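Local coordinates for protein ochratoxinase (Aspergillus niger, PDB 4C65) that hydrolyses ochratoxin A to ochratoxin alpha and L-phenylalanine, acting as a zinc-dependent carboxypeptidase of the amidohydrolase superfamily that prefers C-terminal aromatic residues, at residues E159-M167 and G177-E187; Y79-A87 and G148-P156. All coordinates share one frame; numbering follows the deposited sequence.

Contact 1: residues E159-M167 and G177-E187; sequences EVLGSYGVM and GPLCIADGVEE
A single water joins both segments just past the end of helix 157-164: it accepts from Val166 N, donates to Ile181 O at 2.7 Å and donates to Glu187 OE1 at 2.9 Å. It sits in a beta-alpha-beta unit of the TIM-barrel domain, where the helix returns the chain from strand 142-144 to its parallel neighbour 179-181. The axes of helical residues 159-164 and strand 179-181 run 111° apart, and one direct hydrogen bond spans them, from Ile181 N to Tyr164 O at 3.1 Å, the N-H arriving from well above the carbonyl plane. Tyr164, the last helical residue, lays its ring between Ser163 CB, over the centre of one face, and Leu179 CB, offset toward the rim of the other, while Tyr164 OH lies 3.8 Å from Pro178 CD. Farther back on the helix, Leu161 crosses Ile181 at about a right angle, CG against CG2, and Val160 meets CG1 of the same isoleucine. Val166 splits its branches between two partners. CG1 lies beside Cys180 SG, and CG2, held between the backbone N and the carbonyl carbon, presses on Glu187 CB at 3.5 Å. The Glu187 carboxylate is shared: OE2 forms a salt bridge with Arg190 of a second subunit, and OE1, besides the water, accepts from Asp183 N at 2.9 Å. That last N-H comes down on OE1 from above the carboxylate plane, 39° out of it, in a nearly straight bond of 166°.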
ATOM      1  N   GLU A 159       0.805 -11.402   8.318  1.00 18.62           N
ATOM      2  CA  GLU A 159      -0.554 -11.883   8.082  1.00 18.46           C
ATOM      3  C   GLU A 159      -1.458 -11.587   9.260  1.00 17.55           C
ATOM      4  O   GLU A 159      -2.591 -11.141   9.075  1.00 17.55           O
ATOM      5  CB  GLU A 159      -0.562 -13.389   7.795  1.00 19.04           C
ATOM      6  CG  GLU A 159      -0.041 -13.771   6.409  1.00 19.69           C
ATOM      7  CD  GLU A 159       1.469 -13.595   6.222  1.00 20.67           C
ATOM      8  OE1 GLU A 159       2.180 -13.336   7.219  1.00 20.58           O
ATOM      9  OE2 GLU A 159       1.958 -13.774   5.065  1.00 21.55           O
ATOM     10  N   VAL A 160      -0.973 -11.851  10.467  1.00 17.11           N
ATOM     11  CA  VAL A 160      -1.787 -11.646  11.677  1.00 16.64           C
ATOM     12  C   VAL A 160      -2.046 -10.153  11.948  1.00 16.22           C
ATOM     13  O   VAL A 160      -3.177  -9.766  12.131  1.00 15.67           O
ATOM     14  CB  VAL A 160      -1.171 -12.315  12.914  1.00 16.69           C
ATOM     15  CG1 VAL A 160      -2.020 -12.049  14.143  1.00 16.17           C
ATOM     16  CG2 VAL A 160      -1.029 -13.813  12.664  1.00 17.05           C
ATOM     17  N   LEU A 161      -1.016  -9.323  11.882  1.00 16.56           N
ATOM     18  CA  LEU A 161      -1.209  -7.910  12.064  1.00 16.63           C
ATOM     19  C   LEU A 161      -1.873  -7.189  10.894  1.00 16.11           C
ATOM     20  O   LEU A 161      -2.536  -6.170  11.105  1.00 15.98           O
ATOM     21  CB  LEU A 161       0.094  -7.226  12.424  1.00 17.70           C
ATOM     22  CG  LEU A 161       0.330  -7.204  13.933  1.00 18.22           C
ATOM     23  CD1 LEU A 161       0.983  -8.492  14.428  1.00 19.07           C
ATOM     24  CD2 LEU A 161       1.223  -6.025  14.251  1.00 18.91           C
ATOM     25  N   GLY A 162      -1.755  -7.725   9.682  1.00 16.01           N
ATOM     26  CA  GLY A 162      -2.525  -7.228   8.552  1.00 15.68           C
ATOM     27  C   GLY A 162      -4.001  -7.471   8.756  1.00 15.22           C
ATOM     28  O   GLY A 162      -4.809  -6.613   8.444  1.00 15.12           O
ATOM     29  N   SER A 163      -4.348  -8.642   9.275  1.00 15.24           N
ATOM     30  CA  SER A 163      -5.731  -8.957   9.610  1.00 15.03           C
ATOM     31  C   SER A 163      -6.266  -8.189  10.834  1.00 15.30           C
ATOM     32  O   SER A 163      -7.358  -7.654  10.792  1.00 15.11           O
ATOM     33  CB  SER A 163      -5.898 -10.449   9.863  1.00 15.11           C
ATOM     34  OG  SER A 163      -5.814 -11.200   8.666  1.00 15.41           O
ATOM     35  N   TYR A 164      -5.512  -8.135  11.923  1.00 16.04           N
ATOM     36  CA  TYR A 164      -6.071  -7.714  13.205  1.00 16.27           C
ATOM     37  C   TYR A 164      -5.464  -6.491  13.832  1.00 16.24           C
ATOM     38  O   TYR A 164      -5.898  -6.078  14.893  1.00 16.16           O
ATOM     39  CB  TYR A 164      -5.976  -8.870  14.186  1.00 17.06           C
ATOM     40  CG  TYR A 164      -6.714 -10.103  13.745  1.00 18.06           C
ATOM     41  CD1 TYR A 164      -7.970 -10.021  13.196  1.00 18.62           C
ATOM     42  CD2 TYR A 164      -6.166 -11.365  13.909  1.00 19.35           C
ATOM     43  CE1 TYR A 164      -8.669 -11.165  12.818  1.00 20.22           C
ATOM     44  CE2 TYR A 164      -6.842 -12.520  13.515  1.00 20.28           C
ATOM     45  CZ  TYR A 164      -8.099 -12.414  12.984  1.00 20.68           C
ATOM     46  OH  TYR A 164      -8.796 -13.526  12.585  1.00 22.60           O
ATOM     47  N   GLY A 165      -4.447  -5.920  13.203  1.00 16.72           N
ATOM     48  CA  GLY A 165      -3.773  -4.743  13.736  1.00 17.01           C
ATOM     49  C   GLY A 165      -4.656  -3.529  13.591  1.00 17.04           C
ATOM     50  O   GLY A 165      -5.661  -3.569  12.880  1.00 17.48           O
ATOM     51  N   VAL A 166      -4.252  -2.442  14.229  1.00 17.21           N
ATOM     52  CA  VAL A 166      -5.029  -1.202  14.232  1.00 17.44           C
ATOM     53  C   VAL A 166      -4.367  -0.117  13.388  1.00 18.42           C
ATOM     54  O   VAL A 166      -4.781   1.044  13.433  1.00 18.07           O
ATOM     55  CB  VAL A 166      -5.292  -0.674  15.666  1.00 17.04           C
ATOM     56  CG1 VAL A 166      -5.976  -1.741  16.507  1.00 16.60           C
ATOM     57  CG2 VAL A 166      -4.004  -0.185  16.346  1.00 17.75           C
ATOM     58  N   MET A 167      -3.324  -0.492  12.655  1.00 19.63           N
ATOM     59  CA  MET A 167      -2.732   0.373  11.628  1.00 21.41           C
ATOM     60  C   MET A 167      -3.280  -0.068  10.257  1.00 21.49           C
ATOM     61  O   MET A 167      -3.914  -1.140  10.142  1.00 21.15           O
ATOM     62  CB  MET A 167      -1.198   0.233  11.630  1.00 22.96           C
ATOM     63  CG  MET A 167      -0.680  -1.107  11.052  1.00 24.22           C
ATOM     64  SD  MET A 167      -0.971  -2.586  12.095  1.00 26.42           S
ATOM     65  CE  MET A 167       0.230  -2.290  13.391  1.00 27.33           C
ATOM     66  N   GLY A 177     -12.816  -8.180  13.663  1.00 14.91           N
ATOM     67  CA  GLY A 177     -12.577  -9.614  13.763  1.00 14.98           C
ATOM     68  C   GLY A 177     -12.681 -10.105  15.194  1.00 14.82           C
ATOM     69  O   GLY A 177     -13.048  -9.369  16.088  1.00 14.19           O
ATOM     70  N   PRO A 178     -12.308 -11.359  15.422  1.00 15.66           N
ATOM     71  CA  PRO A 178     -12.373 -11.910  16.758  1.00 15.83           C
ATOM     72  C   PRO A 178     -11.243 -11.454  17.652  1.00 15.89           C
ATOM     73  O   PRO A 178     -11.312 -11.596  18.861  1.00 15.74           O
ATOM     74  CB  PRO A 178     -12.293 -13.415  16.531  1.00 16.06           C
ATOM     75  CG  PRO A 178     -11.715 -13.620  15.195  1.00 16.38           C
ATOM     76  CD  PRO A 178     -11.896 -12.351  14.410  1.00 16.33           C
ATOM     77  N   LEU A 179     -10.232 -10.886  17.045  1.00 16.29           N
ATOM     78  CA  LEU A 179      -9.070 -10.491  17.743  1.00 17.41           C
ATOM     79  C   LEU A 179      -8.495  -9.185  17.250  1.00 16.87           C
ATOM     80  O   LEU A 179      -8.613  -8.831  16.089  1.00 15.94           O
ATOM     81  CB  LEU A 179      -8.061 -11.627  17.631  1.00 19.23           C
ATOM     82  CG  LEU A 179      -6.601 -11.177  17.842  1.00 21.73           C
ATOM     83  CD1 LEU A 179      -6.313 -11.288  19.346  1.00 22.43           C
ATOM     84  CD2 LEU A 179      -5.578 -11.935  16.983  1.00 22.12           C
ATOM     85  N   CYS A 180      -7.868  -8.474  18.173  1.00 16.57           N
ATOM     86  CA  CYS A 180      -7.283  -7.205  17.856  1.00 16.76           C
ATOM     87  C   CYS A 180      -5.904  -7.145  18.482  1.00 16.47           C
ATOM     88  O   CYS A 180      -5.768  -7.236  19.698  1.00 16.13           O
ATOM     89  CB  CYS A 180      -8.175  -6.086  18.363  1.00 17.16           C
ATOM     90  SG  CYS A 180      -7.549  -4.443  17.975  1.00 19.85           S
ATOM     91  N   ILE A 181      -4.876  -6.958  17.648  1.00 15.96           N
ATOM     92  CA  ILE A 181      -3.504  -6.808  18.105  1.00 15.60           C
ATOM     93  C   ILE A 181      -3.120  -5.335  18.139  1.00 15.32           C
ATOM     94  O   ILE A 181      -3.260  -4.604  17.146  1.00 15.26           O
ATOM     95  CB  ILE A 181      -2.515  -7.538  17.171  1.00 15.75           C
ATOM     96  CG1 ILE A 181      -2.921  -8.984  16.895  1.00 15.89           C
ATOM     97  CG2 ILE A 181      -1.106  -7.326  17.663  1.00 15.93           C
ATOM     98  CD1 ILE A 181      -2.574 -10.004  17.887  1.00 16.28           C
ATOM     99  N   ALA A 182      -2.616  -4.896  19.282  1.00 15.01           N
ATOM    100  CA  ALA A 182      -2.216  -3.509  19.441  1.00 15.04           C
ATOM    101  C   ALA A 182      -1.008  -3.439  20.362  1.00 15.30           C
ATOM    102  O   ALA A 182      -0.971  -4.119  21.387  1.00 15.66           O
ATOM    103  CB  ALA A 182      -3.374  -2.669  19.998  1.00 14.54           C
ATOM    104  N   ASP A 183      -0.055  -2.581  20.018  1.00 15.18           N
ATOM    105  CA  ASP A 183       1.146  -2.428  20.798  1.00 15.56           C
ATOM    106  C   ASP A 183       1.413  -0.956  21.088  1.00 15.50           C
ATOM    107  O   ASP A 183       1.598  -0.153  20.170  1.00 15.26           O
ATOM    108  CB  ASP A 183       2.336  -3.015  20.056  1.00 16.08           C
ATOM    109  CG  ASP A 183       2.205  -4.505  19.826  1.00 16.25           C
ATOM    110  OD1 ASP A 183       2.158  -5.273  20.807  1.00 16.44           O
ATOM    111  OD2 ASP A 183       2.099  -4.908  18.649  1.00 16.31           O
ATOM    112  N   GLY A 184       1.468  -0.618  22.373  1.00 15.46           N
ATOM    113  CA  GLY A 184       1.721   0.750  22.789  1.00 15.79           C
ATOM    114  C   GLY A 184       0.451   1.518  23.098  1.00 15.63           C
ATOM    115  O   GLY A 184      -0.629   1.174  22.634  1.00 15.51           O
ATOM    116  N   VAL A 185       0.596   2.547  23.924  1.00 15.92           N
ATOM    117  CA  VAL A 185      -0.500   3.381  24.357  1.00 15.81           C
ATOM    118  C   VAL A 185      -1.327   3.927  23.188  1.00 15.60           C
ATOM    119  O   VAL A 185      -2.543   3.996  23.284  1.00 15.37           O
ATOM    120  CB  VAL A 185       0.039   4.537  25.228  1.00 16.22           C
ATOM    121  CG1 VAL A 185      -0.935   5.702  25.293  1.00 16.20           C
ATOM    122  CG2 VAL A 185       0.358   4.021  26.630  1.00 16.55           C
ATOM    123  N   GLU A 186      -0.670   4.363  22.120  1.00 15.96           N
ATOM    124  CA  GLU A 186      -1.375   4.978  21.000  1.00 16.08           C
ATOM    125  C   GLU A 186      -2.294   3.950  20.367  1.00 15.48           C
ATOM    126  O   GLU A 186      -3.484   4.186  20.200  1.00 15.25           O
ATOM    127  CB  GLU A 186      -0.406   5.547  19.948  1.00 16.71           C
ATOM    128  CG  GLU A 186       0.607   6.561  20.476  1.00 17.48           C
ATOM    129  CD  GLU A 186      -0.046   7.726  21.217  1.00 17.86           C
ATOM    130  OE1 GLU A 186      -0.700   8.572  20.563  1.00 17.85           O
ATOM    131  OE2 GLU A 186       0.111   7.802  22.451  1.00 18.20           O
ATOM    132  N   GLU A 187      -1.734   2.804  20.012  1.00 15.25           N
ATOM    133  CA  GLU A 187      -2.508   1.778  19.330  1.00 14.92           C
ATOM    134  C   GLU A 187      -3.621   1.221  20.205  1.00 14.60           C
ATOM    135  O   GLU A 187      -4.701   0.894  19.694  1.00 14.54           O
ATOM    136  CB  GLU A 187      -1.612   0.638  18.823  1.00 14.89           C
ATOM    137  CG  GLU A 187      -0.768   1.022  17.616  1.00 15.02           C
ATOM    138  CD  GLU A 187      -0.047  -0.159  16.983  1.00 15.15           C
ATOM    139  OE1 GLU A 187      -0.274  -1.339  17.367  1.00 14.98           O
ATOM    140  OE2 GLU A 187       0.765   0.091  16.081  1.00 15.48           O
TER
HETATM  141  O   HOH W   1      -1.919  -2.836  15.530  1.00 12.90           O

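Contact 2: residues Y79-A87 and G148-P156; sequences YNDYTSGLA and GHGDIFALP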
ATOM      1  N   TYR A  79      -8.856 -25.863  10.653  1.00 35.19           N
ATOM      2  CA  TYR A  79      -7.676 -25.622  11.477  1.00 35.47           C
ATOM      3  C   TYR A  79      -8.014 -25.847  12.956  1.00 35.12           C
ATOM      4  O   TYR A  79      -9.071 -25.444  13.434  1.00 34.01           O
ATOM      5  CB  TYR A  79      -7.160 -24.196  11.302  1.00 34.04           C
ATOM      6  CG  TYR A  79      -6.660 -23.887   9.927  1.00 33.99           C
ATOM      7  CD1 TYR A  79      -5.466 -24.417   9.473  1.00 35.43           C
ATOM      8  CD2 TYR A  79      -7.364 -23.041   9.085  1.00 32.79           C
ATOM      9  CE1 TYR A  79      -4.989 -24.123   8.219  1.00 35.83           C
ATOM     10  CE2 TYR A  79      -6.893 -22.746   7.821  1.00 33.32           C
ATOM     11  CZ  TYR A  79      -5.707 -23.290   7.399  1.00 34.94           C
ATOM     12  OH  TYR A  79      -5.223 -22.990   6.149  1.00 35.91           O
ATOM     13  N   ASN A  80      -7.072 -26.435  13.692  1.00 36.72           N
ATOM     14  CA  ASN A  80      -7.286 -26.774  15.098  1.00 36.73           C
ATOM     15  C   ASN A  80      -6.841 -25.711  16.102  1.00 35.80           C
ATOM     16  O   ASN A  80      -7.192 -25.818  17.257  1.00 36.30           O
ATOM     17  CB  ASN A  80      -6.636 -28.122  15.395  1.00 38.54           C
ATOM     18  CG  ASN A  80      -7.393 -29.284  14.757  1.00 39.22           C
ATOM     19  OD1 ASN A  80      -8.598 -29.219  14.524  1.00 37.34           O
ATOM     20  ND2 ASN A  80      -6.675 -30.347  14.468  1.00 41.65           N
ATOM     21  N   ASP A  81      -6.099 -24.689  15.663  1.00 35.35           N
ATOM     22  CA  ASP A  81      -5.734 -23.569  16.527  1.00 34.63           C
ATOM     23  C   ASP A  81      -6.467 -22.275  16.116  1.00 33.41           C
ATOM     24  O   ASP A  81      -7.467 -22.321  15.394  1.00 32.37           O
ATOM     25  CB  ASP A  81      -4.212 -23.383  16.541  1.00 36.22           C
ATOM     26  CG  ASP A  81      -3.657 -22.916  15.206  1.00 36.72           C
ATOM     27  OD1 ASP A  81      -4.433 -22.647  14.267  1.00 35.65           O
ATOM     28  OD2 ASP A  81      -2.429 -22.819  15.093  1.00 38.39           O
ATOM     29  N   TYR A  82      -5.967 -21.122  16.565  1.00 33.79           N
ATOM     30  CA  TYR A  82      -6.581 -19.833  16.248  1.00 32.68           C
ATOM     31  C   TYR A  82      -6.520 -19.438  14.763  1.00 31.32           C
ATOM     32  O   TYR A  82      -7.097 -18.413  14.369  1.00 30.53           O
ATOM     33  CB  TYR A  82      -5.963 -18.722  17.110  1.00 34.43           C
ATOM     34  CG  TYR A  82      -6.414 -18.682  18.554  1.00 36.00           C
ATOM     35  CD1 TYR A  82      -7.582 -19.338  18.979  1.00 36.00           C
ATOM     36  CD2 TYR A  82      -5.697 -17.917  19.502  1.00 38.95           C
ATOM     37  CE1 TYR A  82      -8.004 -19.258  20.300  1.00 36.23           C
ATOM     38  CE2 TYR A  82      -6.121 -17.826  20.828  1.00 38.89           C
ATOM     39  CZ  TYR A  82      -7.266 -18.501  21.223  1.00 38.15           C
ATOM     40  OH  TYR A  82      -7.674 -18.414  22.535  1.00 39.49           O
ATOM     41  N   THR A  83      -5.843 -20.242  13.937  1.00 30.97           N
ATOM     42  CA  THR A  83      -5.827 -20.023  12.498  1.00 30.28           C
ATOM     43  C   THR A  83      -7.247 -20.051  11.933  1.00 28.87           C
ATOM     44  O   THR A  83      -7.523 -19.375  10.953  1.00 27.78           O
ATOM     45  CB  THR A  83      -4.925 -21.048  11.760  1.00 31.70           C
ATOM     46  OG1 THR A  83      -3.617 -21.048  12.352  1.00 33.04           O
ATOM     47  CG2 THR A  83      -4.787 -20.707  10.289  1.00 31.97           C
ATOM     48  N   SER A  84      -8.147 -20.845  12.538  1.00 28.12           N
ATOM     49  CA  SER A  84      -9.498 -20.971  12.004  1.00 27.10           C
ATOM     50  C   SER A  84     -10.257 -19.677  12.172  1.00 25.65           C
ATOM     51  O   SER A  84     -11.126 -19.355  11.380  1.00 25.34           O
ATOM     52  CB  SER A  84     -10.264 -22.153  12.632  1.00 26.97           C
ATOM     53  OG  SER A  84     -10.443 -21.986  14.017  1.00 26.27           O
ATOM     54  N   GLY A  85      -9.921 -18.918  13.191  1.00 17.74           N
ATOM     55  CA  GLY A  85     -10.567 -17.619  13.413  1.00 17.83           C
ATOM     56  C   GLY A  85     -10.279 -16.683  12.260  1.00 18.02           C
ATOM     57  O   GLY A  85     -11.130 -15.895  11.877  1.00 18.75           O
ATOM     58  N   LEU A  86      -9.058 -16.756  11.728  1.00 18.12           N
ATOM     59  CA  LEU A  86      -8.640 -15.905  10.622  1.00 17.96           C
ATOM     60  C   LEU A  86      -9.170 -16.444   9.303  1.00 17.90           C
ATOM     61  O   LEU A  86      -9.645 -15.685   8.470  1.00 17.28           O
ATOM     62  CB  LEU A  86      -7.122 -15.801  10.579  1.00 18.49           C
ATOM     63  CG  LEU A  86      -6.495 -14.893   9.531  1.00 18.79           C
ATOM     64  CD1 LEU A  86      -5.198 -14.302  10.046  1.00 19.19           C
ATOM     65  CD2 LEU A  86      -6.236 -15.601   8.214  1.00 19.56           C
ATOM     66  N   ALA A  87      -9.081 -17.757   9.132  1.00 17.68           N
ATOM     67  CA  ALA A  87      -9.376 -18.373   7.868  1.00 17.51           C
ATOM     68  C   ALA A  87     -10.884 -18.529   7.604  1.00 17.13           C
ATOM     69  O   ALA A  87     -11.304 -18.478   6.459  1.00 17.74           O
ATOM     70  CB  ALA A  87      -8.689 -19.715   7.787  1.00 17.97           C
ATOM     71  N   GLY A 148       1.138 -12.053  22.189  1.00 16.81           N
ATOM     72  CA  GLY A 148       0.242 -12.304  23.325  1.00 16.70           C
ATOM     73  C   GLY A 148      -0.688 -13.460  23.042  1.00 16.66           C
ATOM     74  O   GLY A 148      -0.559 -14.144  22.035  1.00 16.54           O
ATOM     75  N   HIS A 149      -1.612 -13.686  23.948  1.00 17.11           N
ATOM     76  CA  HIS A 149      -2.453 -14.865  23.881  1.00 18.26           C
ATOM     77  C   HIS A 149      -3.428 -14.817  22.727  1.00 18.64           C
ATOM     78  O   HIS A 149      -3.851 -15.841  22.232  1.00 18.89           O
ATOM     79  CB  HIS A 149      -3.192 -15.070  25.194  1.00 18.98           C
ATOM     80  CG  HIS A 149      -4.084 -16.269  25.200  1.00 19.54           C
ATOM     81  ND1 HIS A 149      -3.659 -17.511  24.771  1.00 20.03           N
ATOM     82  CD2 HIS A 149      -5.365 -16.426  25.599  1.00 19.06           C
ATOM     83  CE1 HIS A 149      -4.641 -18.383  24.902  1.00 19.40           C
ATOM     84  NE2 HIS A 149      -5.688 -17.747  25.385  1.00 19.43           N
ATOM     85  N   GLY A 150      -3.747 -13.621  22.268  1.00 19.02           N
ATOM     86  CA  GLY A 150      -4.522 -13.478  21.058  1.00 18.37           C
ATOM     87  C   GLY A 150      -3.747 -13.651  19.760  1.00 18.76           C
ATOM     88  O   GLY A 150      -4.372 -13.785  18.709  1.00 18.81           O
ATOM     89  N   ASP A 151      -2.419 -13.660  19.797  1.00 18.11           N
ATOM     90  CA  ASP A 151      -1.654 -13.779  18.558  1.00 18.12           C
ATOM     91  C   ASP A 151      -1.738 -15.216  17.997  1.00 18.19           C
ATOM     92  O   ASP A 151      -1.895 -16.172  18.753  1.00 18.62           O
ATOM     93  CB  ASP A 151      -0.216 -13.351  18.805  1.00 18.31           C
ATOM     94  CG  ASP A 151       0.509 -12.944  17.550  1.00 18.45           C
ATOM     95  OD1 ASP A 151       0.051 -13.280  16.422  1.00 18.24           O
ATOM     96  OD2 ASP A 151       1.587 -12.310  17.673  1.00 18.63           O
ATOM     97  N   ILE A 152      -1.710 -15.360  16.676  1.00 18.04           N
ATOM     98  CA  ILE A 152      -1.697 -16.676  16.023  1.00 18.30           C
ATOM     99  C   ILE A 152      -0.252 -16.999  15.664  1.00 18.51           C
ATOM    100  O   ILE A 152       0.235 -16.668  14.599  1.00 19.12           O
ATOM    101  CB  ILE A 152      -2.565 -16.716  14.761  1.00 18.22           C
ATOM    102  CG1 ILE A 152      -3.986 -16.319  15.099  1.00 18.12           C
ATOM    103  CG2 ILE A 152      -2.565 -18.123  14.167  1.00 18.58           C
ATOM    104  CD1 ILE A 152      -4.827 -15.924  13.901  1.00 18.27           C
ATOM    105  N   PHE A 153       0.436 -17.647  16.579  1.00 18.59           N
ATOM    106  CA  PHE A 153       1.879 -17.855  16.471  1.00 18.84           C
ATOM    107  C   PHE A 153       2.288 -18.703  15.297  1.00 19.07           C
ATOM    108  O   PHE A 153       3.383 -18.553  14.796  1.00 19.40           O
ATOM    109  CB  PHE A 153       2.416 -18.489  17.743  1.00 19.18           C
ATOM    110  CG  PHE A 153       2.495 -17.542  18.892  1.00 19.00           C
ATOM    111  CD1 PHE A 153       1.384 -17.250  19.651  1.00 18.34           C
ATOM    112  CD2 PHE A 153       3.702 -16.966  19.244  1.00 19.61           C
ATOM    113  CE1 PHE A 153       1.462 -16.381  20.733  1.00 18.15           C
ATOM    114  CE2 PHE A 153       3.778 -16.107  20.332  1.00 19.43           C
ATOM    115  CZ  PHE A 153       2.652 -15.804  21.061  1.00 18.45           C
ATOM    116  N   ALA A 154       1.420 -19.595  14.848  1.00 18.97           N
ATOM    117  CA  ALA A 154       1.752 -20.454  13.705  1.00 19.63           C
ATOM    118  C   ALA A 154       1.772 -19.726  12.369  1.00 19.64           C
ATOM    119  O   ALA A 154       2.338 -20.241  11.405  1.00 20.73           O
ATOM    120  CB  ALA A 154       0.814 -21.630  13.628  1.00 19.59           C
ATOM    121  N   LEU A 155       1.149 -18.551  12.305  1.00 18.86           N
ATOM    122  CA  LEU A 155       1.178 -17.734  11.100  1.00 18.54           C
ATOM    123  C   LEU A 155       2.289 -16.683  11.196  1.00 18.57           C
ATOM    124  O   LEU A 155       2.612 -16.236  12.288  1.00 18.52           O
ATOM    125  CB  LEU A 155      -0.176 -17.055  10.891  1.00 17.71           C
ATOM    126  CG  LEU A 155      -1.286 -17.957  10.386  1.00 17.61           C
ATOM    127  CD1 LEU A 155      -2.537 -17.128  10.232  1.00 16.99           C
ATOM    128  CD2 LEU A 155      -0.912 -18.626   9.064  1.00 18.10           C
ATOM    129  N   PRO A 156       2.846 -16.255  10.062  1.00 18.76           N
ATOM    130  CA  PRO A 156       3.812 -15.193  10.149  1.00 18.97           C
ATOM    131  C   PRO A 156       3.152 -13.898  10.584  1.00 18.59           C
ATOM    132  O   PRO A 156       1.928 -13.730  10.455  1.00 18.15           O
ATOM    133  CB  PRO A 156       4.368 -15.090   8.738  1.00 19.42           C
ATOM    134  CG  PRO A 156       3.949 -16.330   8.031  1.00 19.68           C
ATOM    135  CD  PRO A 156       2.690 -16.753   8.688  1.00 19.14           C
TER
HETATM  136  O   HOH W   2      -0.926 -20.711  16.164  1.00 13.70           O
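With CG anti to the carbonyl carbon (chi1 -76°), Tyr82 swings its ring toward His149, whose own ring carbon CG is anti to the backbone N (chi1 180°). The tyrosine meets the 148-156 loop by its edge: CE2 lies 3.3 Å from His149 O, close to the ring plane. The two aromatic planes are inclined at 56°, and Tyr82 OH comes within 3.5 Å of His149 NE2. Ile152 fills the middle, its CG1 against Tyr82 CB at 3.7 Å and its CG2 beside Thr83 OG1, while CD1 reaches on to Leu86 CB. Leu86 CD1 also touches Leu155 CD1 at 3.9 Å. Asp81 caps the turn into helix 83-87: OD1 takes both Thr83 N, at 2.8 Å, and the Thr83 hydroxyl. OD2 accepts from a water that in turn receives Ala154 N, and also bonds Tyr78 OH of a neighbouring subunit. Near the start of the loop, the His149 ring stacks on that of His245, a ligand of the second zinc, placing this contact beside the metal site. Short helix 83-87 thus packs on the loop between strand 142-144 and helix 157-164, with Leu86 continuing onto Ser163 and Tyr164 of that helix.

Overall arrangement
From the N terminus the chain first passes 79-87, then runs through 60 residues that include helix 90-106 and strands 109-114, 135-138 and 142-144 before 148-156 returns to it, closing contact 2. Contact 1 opens only afterwards and closes a much shorter excursion of nine residues, so the two follow in series and neither nests nor crosses. Their centres nevertheless lie about 13 Å apart and they touch: Tyr164 OH packs against Leu86 CA, and Val160 CG1 against Asp151 OD1. Together they tie short helix 83-87, the loop beyond strand 142-144, helix 157-164 and strand 179-181 into one flank of the barrel domain, bordered by neighbouring subunits of the octamer.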